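Local coordinates for protein oxidoreductase (Corynebacterium diphtheriae, PDB 3K1Y) that probably acts as an FMN-dependent oxidoreductase of the NADPH-dependent FMN reductase family, with a flavodoxin-like fold, at residues V16-L21 with S25-I30; I54-L59 with T101-M106; I60-T65 with V71-L76. All coordinates share one frame; numbering follows the deposited sequence.

Contact 1: V16-L21 with S25-I30. With SO4 (sulfate ion), chain G.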
# COMPACT_ATOMS: atom_id res chain seq x y z
N VAL A 16 14.46 16.93 -12.21
CA VAL A 16 14.69 15.50 -11.99
C VAL A 16 15.33 15.29 -10.64
O VAL A 16 16.43 15.77 -10.39
CB VAL A 16 15.63 14.92 -13.09
CG1 VAL A 16 15.95 13.45 -12.80
CG2 VAL A 16 14.98 15.07 -14.47
N ILE A 17 14.64 14.57 -9.76
CA ILE A 17 15.18 14.28 -8.43
C ILE A 17 15.74 12.87 -8.46
O ILE A 17 15.07 11.94 -8.89
CB ILE A 17 14.09 14.33 -7.33
CG1 ILE A 17 13.32 15.65 -7.36
CG2 ILE A 17 14.75 14.16 -5.96
CD1 ILE A 17 14.18 16.88 -7.17
N SER A 18 16.98 12.71 -8.00
CA SER A 18 17.61 11.40 -7.98
C SER A 18 18.22 11.19 -6.60
O SER A 18 19.09 11.95 -6.18
CB SER A 18 18.69 11.34 -9.07
OG SER A 18 19.13 10.01 -9.26
N ALA A 19 17.77 10.14 -5.92
CA ALA A 19 18.22 9.85 -4.55
C ALA A 19 19.28 8.75 -4.38
O ALA A 19 19.43 8.20 -3.29
CB ALA A 19 16.99 9.54 -3.67
N GLY A 20 20.02 8.45 -5.43
CA GLY A 20 21.04 7.42 -5.33
C GLY A 20 22.24 7.86 -4.51
O GLY A 20 22.58 9.05 -4.47
N LEU A 21 22.90 6.91 -3.86
CA LEU A 21 24.05 7.22 -3.03
C LEU A 21 25.36 6.58 -3.49
O LEU A 21 26.40 6.81 -2.87
CB LEU A 21 23.77 6.81 -1.58
CG LEU A 21 23.01 7.80 -0.68
CD1 LEU A 21 21.95 8.54 -1.46
CD2 LEU A 21 22.40 7.04 0.49
N SER A 25 26.02 6.01 -9.80
CA SER A 25 24.70 5.75 -9.22
C SER A 25 23.71 5.17 -10.22
O SER A 25 23.44 5.78 -11.26
CB SER A 25 24.11 7.04 -8.63
OG SER A 25 22.73 6.88 -8.35
N SER A 26 23.17 3.99 -9.91
CA SER A 26 22.19 3.35 -10.77
C SER A 26 20.90 4.16 -10.81
O SER A 26 20.16 4.11 -11.80
CB SER A 26 21.85 1.94 -10.27
OG SER A 26 22.95 1.07 -10.42
N THR A 27 20.62 4.90 -9.74
CA THR A 27 19.41 5.72 -9.71
C THR A 27 19.58 6.92 -10.66
O THR A 27 18.63 7.31 -11.34
CB THR A 27 19.09 6.27 -8.30
OG1 THR A 27 19.00 5.19 -7.37
CG2 THR A 27 17.77 6.99 -8.32
N ARG A 28 20.78 7.49 -10.69
CA ARG A 28 21.04 8.62 -11.57
C ARG A 28 21.05 8.17 -13.02
O ARG A 28 20.74 8.96 -13.92
CB ARG A 28 22.37 9.29 -11.22
CG ARG A 28 22.79 10.40 -12.19
CD ARG A 28 21.65 11.39 -12.44
NE ARG A 28 22.08 12.57 -13.20
CZ ARG A 28 22.96 13.46 -12.75
NH1 ARG A 28 23.51 13.31 -11.56
NH2 ARG A 28 23.29 14.51 -13.50
N GLN A 29 21.39 6.91 -13.26
CA GLN A 29 21.43 6.38 -14.62
C GLN A 29 20.03 6.23 -15.24
O GLN A 29 19.83 6.61 -16.39
CB GLN A 29 22.18 5.05 -14.65
CG GLN A 29 23.61 5.17 -14.13
CD GLN A 29 24.36 3.84 -14.06
OE1 GLN A 29 23.87 2.87 -13.47
NE2 GLN A 29 25.55 3.81 -14.64
N ILE A 30 19.07 5.69 -14.49
CA ILE A 30 17.74 5.55 -15.05
C ILE A 30 17.09 6.93 -15.13
O ILE A 30 16.29 7.21 -16.02
CB ILE A 30 16.84 4.60 -14.23
CG1 ILE A 30 15.48 4.49 -14.91
CG2 ILE A 30 16.70 5.11 -12.78
CD1 ILE A 30 14.55 3.51 -14.28
S SO4 G . 22.46 3.82 -6.33
O1 SO4 G . 21.23 3.59 -6.87
O2 SO4 G . 23.28 2.91 -7.00
O3 SO4 G . 22.85 5.12 -6.55
O4 SO4 G . 22.44 3.61 -4.94
O HOH W 1 21.20 9.31 -7.80

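Contact 2: I54-L59 with T101-M106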
# COMPACT_ATOMS: atom_id res chain seq x y z
N ILE A 54 18.68 17.23 -9.80
CA ILE A 54 19.06 17.47 -8.42
C ILE A 54 19.44 16.17 -7.68
O ILE A 54 18.58 15.33 -7.43
CB ILE A 54 17.91 18.15 -7.65
CG1 ILE A 54 17.39 19.35 -8.45
CG2 ILE A 54 18.39 18.58 -6.27
CD1 ILE A 54 18.45 20.39 -8.74
N GLU A 55 20.71 16.02 -7.35
CA GLU A 55 21.19 14.84 -6.63
C GLU A 55 21.03 15.06 -5.12
O GLU A 55 21.73 15.88 -4.53
CB GLU A 55 22.66 14.57 -6.97
CG GLU A 55 22.89 13.98 -8.36
CD GLU A 55 22.87 12.46 -8.36
OE1 GLU A 55 21.96 11.88 -7.73
OE2 GLU A 55 23.76 11.85 -8.99
N LEU A 56 20.12 14.31 -4.50
CA LEU A 56 19.88 14.45 -3.07
C LEU A 56 21.12 14.22 -2.21
O LEU A 56 21.26 14.84 -1.15
CB LEU A 56 18.75 13.50 -2.63
CG LEU A 56 17.36 13.80 -3.18
CD1 LEU A 56 16.32 12.90 -2.55
CD2 LEU A 56 17.02 15.25 -2.90
N SER A 57 22.03 13.35 -2.66
CA SER A 57 23.25 13.08 -1.89
C SER A 57 24.19 14.30 -1.87
O SER A 57 25.17 14.33 -1.13
CB SER A 57 24.00 11.85 -2.46
OG SER A 57 24.46 12.06 -3.78
N GLU A 58 23.88 15.29 -2.70
CA GLU A 58 24.70 16.50 -2.75
C GLU A 58 24.00 17.62 -1.98
O GLU A 58 24.46 18.76 -1.95
CB GLU A 58 24.93 16.92 -4.20
CG GLU A 58 25.96 16.07 -4.94
CD GLU A 58 25.95 16.32 -6.44
OE1 GLU A 58 25.77 17.48 -6.85
OE2 GLU A 58 26.13 15.34 -7.20
N LEU A 59 22.88 17.27 -1.36
CA LEU A 59 22.11 18.24 -0.59
C LEU A 59 21.97 17.81 0.86
O LEU A 59 21.19 18.41 1.61
CB LEU A 59 20.71 18.39 -1.19
CG LEU A 59 20.55 19.04 -2.55
CD1 LEU A 59 19.06 19.20 -2.82
CD2 LEU A 59 21.23 20.39 -2.59
N THR A 101 13.74 5.76 -0.33
CA THR A 101 14.75 6.11 0.67
C THR A 101 14.29 7.18 1.66
O THR A 101 13.48 8.04 1.33
CB THR A 101 16.04 6.61 -0.02
OG1 THR A 101 16.58 5.57 -0.84
CG2 THR A 101 17.06 6.98 1.01
N GLY A 102 14.82 7.12 2.87
CA GLY A 102 14.47 8.11 3.87
C GLY A 102 14.90 9.47 3.35
O GLY A 102 14.18 10.46 3.53
N LEU A 103 16.06 9.52 2.69
CA LEU A 103 16.58 10.77 2.15
C LEU A 103 15.65 11.32 1.07
O LEU A 103 15.42 12.52 0.97
CB LEU A 103 17.99 10.56 1.59
CG LEU A 103 18.66 11.78 0.93
CD1 LEU A 103 18.93 12.85 1.98
CD2 LEU A 103 19.96 11.34 0.25
N PHE A 104 15.13 10.41 0.24
CA PHE A 104 14.20 10.78 -0.81
C PHE A 104 12.99 11.38 -0.10
O PHE A 104 12.51 12.46 -0.46
CB PHE A 104 13.79 9.52 -1.58
CG PHE A 104 12.72 9.75 -2.62
CD1 PHE A 104 13.05 10.11 -3.91
CD2 PHE A 104 11.37 9.52 -2.30
CE1 PHE A 104 12.07 10.24 -4.90
CE2 PHE A 104 10.38 9.64 -3.27
CZ PHE A 104 10.73 10.01 -4.58
N LYS A 105 12.52 10.69 0.93
CA LYS A 105 11.35 11.14 1.67
C LYS A 105 11.59 12.49 2.34
O LYS A 105 10.72 13.36 2.34
CB LYS A 105 10.95 10.11 2.74
CG LYS A 105 9.67 10.46 3.51
CD LYS A 105 8.50 10.71 2.55
CE LYS A 105 7.15 10.56 3.25
NZ LYS A 105 6.96 11.46 4.42
N MSE A 106 12.78 12.66 2.90
CA MSE A 106 13.11 13.90 3.58
C MSE A 106 12.90 15.11 2.68
O MSE A 106 12.27 16.08 3.08
CB MSE A 106 14.55 13.86 4.06
CG MSE A 106 14.91 14.96 5.02
SE MSE A 106 16.65 14.65 5.76
CE MSE A 106 16.18 13.27 7.05

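Contact 3: I60-T65 with V71-L76. With SO4 (sulfate ion), chain J.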
# COMPACT_ATOMS: atom_id res chain seq x y z
N ILE A 60 22.71 16.79 1.27
CA ILE A 60 22.59 16.30 2.63
C ILE A 60 22.68 17.42 3.69
O ILE A 60 21.81 17.54 4.54
CB ILE A 60 23.62 15.20 2.91
CG1 ILE A 60 23.38 14.04 1.93
CG2 ILE A 60 23.46 14.70 4.33
CD1 ILE A 60 24.40 12.93 2.01
N PRO A 61 23.73 18.25 3.64
CA PRO A 61 23.83 19.33 4.63
C PRO A 61 22.71 20.37 4.55
O PRO A 61 22.24 20.85 5.57
CB PRO A 61 25.21 19.92 4.37
CG PRO A 61 25.48 19.59 2.93
CD PRO A 61 24.95 18.18 2.81
N ASP A 62 22.29 20.73 3.34
CA ASP A 62 21.23 21.73 3.19
C ASP A 62 19.90 21.12 3.63
O ASP A 62 19.03 21.80 4.18
CB ASP A 62 21.10 22.18 1.73
CG ASP A 62 22.45 22.47 1.09
OD1 ASP A 62 23.24 21.51 0.93
OD2 ASP A 62 22.72 23.64 0.76
N LEU A 63 19.76 19.82 3.38
CA LEU A 63 18.55 19.11 3.74
C LEU A 63 18.43 18.95 5.24
O LEU A 63 17.42 19.32 5.84
CB LEU A 63 18.54 17.74 3.05
CG LEU A 63 17.33 17.40 2.18
CD1 LEU A 63 16.93 18.58 1.32
CD2 LEU A 63 17.68 16.20 1.31
N MSE A 64 19.46 18.40 5.87
CA MSE A 64 19.41 18.20 7.30
C MSE A 64 19.67 19.46 8.11
O MSE A 64 19.89 19.40 9.32
CB MSE A 64 20.32 17.03 7.70
CG MSE A 64 19.58 15.68 7.58
SE MSE A 64 20.56 14.16 7.57
CE MSE A 64 20.48 13.71 5.86
N THR A 65 19.64 20.61 7.44
CA THR A 65 19.78 21.91 8.10
C THR A 65 18.34 22.42 8.14
O THR A 65 17.94 23.13 9.06
CB THR A 65 20.65 22.92 7.33
OG1 THR A 65 22.02 22.71 7.67
CG2 THR A 65 20.28 24.35 7.71
N VAL A 71 14.69 27.06 8.07
CA VAL A 71 15.11 27.82 6.89
C VAL A 71 16.00 27.05 5.92
O VAL A 71 16.76 26.16 6.31
CB VAL A 71 15.78 29.16 7.29
CG1 VAL A 71 16.22 29.92 6.04
CG2 VAL A 71 14.81 30.00 8.09
N HIS A 72 15.89 27.41 4.65
CA HIS A 72 16.63 26.77 3.57
C HIS A 72 17.86 27.56 3.15
O HIS A 72 17.91 28.78 3.30
CB HIS A 72 15.72 26.59 2.36
CG HIS A 72 14.38 26.00 2.68
ND1 HIS A 72 14.21 24.97 3.58
CD2 HIS A 72 13.14 26.27 2.19
CE1 HIS A 72 12.93 24.62 3.62
NE2 HIS A 72 12.27 25.40 2.79
N THR A 73 18.86 26.87 2.62
CA THR A 73 20.08 27.52 2.15
C THR A 73 19.74 28.19 0.82
O THR A 73 18.72 27.87 0.21
CB THR A 73 21.21 26.51 1.87
OG1 THR A 73 20.76 25.54 0.92
CG2 THR A 73 21.66 25.83 3.13
N THR A 74 20.59 29.10 0.36
CA THR A 74 20.35 29.75 -0.92
C THR A 74 20.19 28.65 -1.95
O THR A 74 19.31 28.72 -2.81
CB THR A 74 21.54 30.65 -1.33
OG1 THR A 74 21.50 31.86 -0.57
CG2 THR A 74 21.46 31.00 -2.80
N LYS A 75 21.03 27.63 -1.86
CA LYS A 75 20.97 26.52 -2.80
C LYS A 75 19.62 25.81 -2.83
O LYS A 75 19.06 25.58 -3.90
CB LYS A 75 22.07 25.50 -2.51
CG LYS A 75 21.96 24.24 -3.37
CD LYS A 75 23.32 23.74 -3.80
CE LYS A 75 24.20 23.36 -2.62
NZ LYS A 75 25.59 23.08 -3.08
N LEU A 76 19.10 25.46 -1.65
CA LEU A 76 17.82 24.77 -1.54
C LEU A 76 16.66 25.67 -1.98
O LEU A 76 15.72 25.20 -2.62
CB LEU A 76 17.61 24.29 -0.10
CG LEU A 76 16.46 23.35 0.26
CD1 LEU A 76 16.34 22.21 -0.74
CD2 LEU A 76 16.70 22.81 1.66
S SO4 J . 23.80 30.00 2.39
O1 SO4 J . 22.38 30.09 2.36
O2 SO4 J . 24.33 29.45 1.18
O3 SO4 J . 24.29 31.36 2.46
O4 SO4 J . 24.18 29.13 3.46
O HOH W 2 18.32 24.29 4.04

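Contact 1: V16-L21 with S25-I30
G20 sets its CA 3.5 Å from S25 OG and also against T27 OG1, a tight approach its lack of a side chain makes possible. On the strand side, S18 points its hydroxyl into the first turn of the helix: OG lies 3.3 Å from R28 CA and 3.4 Å from T27 CG2. A water fills the angle between the segments, binding S18 OG and, weakly, G20 N, and donating to S25 OG. S25 is the N-cap of helix 26-44. With OG swung anti to its own N (chi1 167°), it accepts from R28 N at 3.1 Å and weakly from T27 N, and it donates to a sulfate. This ion, probably from the crystallisation liquor, is held also by T27 OG1 (2.8 Å to O1), S26 N (3.1 Å to O2) and S22 N, a position consistent with that of the FMN phosphate in flavodoxin-like relatives. The packing thins toward partly exposed R28, whose guanidinium turns to D32 and E55, while M67 of the second subunit packs on L21. The contact opens the beta-alpha-beta unit 12-18, 26-44, 49-55, with strand 12-18 between strands 49-55 and 88-94 and T27 resting on A92 and P94.

Contact 2: I54-L59 with T101-M106
L56 reaches across to the first turn of helix 102-110, touching both L103 and F104 at one end of the parallel sheet of this flavodoxin-like fold. Two parts of its side chain do the work. CB meets the methyl L103 CD2 at 3.8 Å, whereas CD1 lies against the helix backbone, 3.7 Å from L103 O. L103 extends CG anti to its backbone N (chi1 178°), which carries CD2 out to L56 and to within 4.1 Å of S57 N. F104 CB still lies 4.3 Å from L56 CD1, and its ring packs on V91 and T93 of strand 88-94 and meets F108. No hydrogen bond crosses; side-chain methyls and CB atoms meet each other and the backbone.

Outside this first shell, L56 is placed by its backbone hydrogen bond with S18 and by I17 and A19 packing on it. Strand 49-55 ends in a short 3-10 turn, in which E58 N bonds to E55 O and L59 N to L56 O. The helix is placed partly by M67 and D109 of the second subunit, the first packing on L103 and the second accepting from G102 N. Between the two elements so held, the closest approach is that of the methyl L56 CD1 to F104 CA, 3.5 Å.

Contact 3: I60-T65 with V71-L76
D62 and T73 form the one direct hydrogen bond of this contact, their side chains crossing at about a right angle. T73 OG1 donates to D62 OD2 at 2.7 Å, using the carboxylate lone pair that faces away from OD1. The same hydroxyl, tucked between its own N and carbonyl carbon (chi1 56°), caps helix 74-85 by accepting from L76 N at 3.1 Å with an N-H...O angle of 163°. One oxygen thus ties the carboxylate to the N-terminus of the helix, which probably helps to stabilise the buried negative charge. K75 may add a weak attraction at most: its chain passes D62 with CE 3.7 Å from OD2, but NZ stays 4.8 Å from OD2, so no salt bridge closes.

A water bridges the backbones. It donates to D62 O at 2.6 Å and weakly to V71 O, and it accepts from T73 N. Within segment 60-65, T65 OG1 bonds back to P61 O, approaching 24° off the carbonyl plane, and T65 turns CG2 loosely toward V71 O.

The methyls L63 CD1 and L76 CD1 form an apolar pair at 4.2 Å, while the other L76 methyl, CD2, packs against the carbonyl oxygen D62 O at 3.6 Å.

At the outer face, a sulfate, probably from the crystallisation liquor, accepts from T74 N at 2.9 Å (to O1) at the start of the helix, beside the exposed side chains of T74 and K75.

Far from the centre of the chain, the contact joins the short helix 60-63 to the first turn of helix 74-85. The poorly ordered selenomethionine M64 packs on M64 of the second subunit, A66 packs on H72 and L76, and L63 reaches on to L103 and F107 of helix 102-110.

Overall arrangement
Contact 1 is complete before contact 2 begins, and contact 3 lies within the loop that contact 2 closes; their centres lie about 9, 11 and 19 Å from the centre of the chain. Contacts 1 and 2, about 10 Å apart between centres, share the sheet through neighbouring strands 12-18 and 49-55, where V16 O and I54 N probably hydrogen-bond. Contacts 2 and 3 lie about 11 Å apart and touch where L59 packs on K75. Contacts 1 and 3, about 19 Å apart, do not touch. Contact 2 thus connects the sulfate-binding loop region to the peripheral helices, and all three reach the second subunit, contact 1 only through L21.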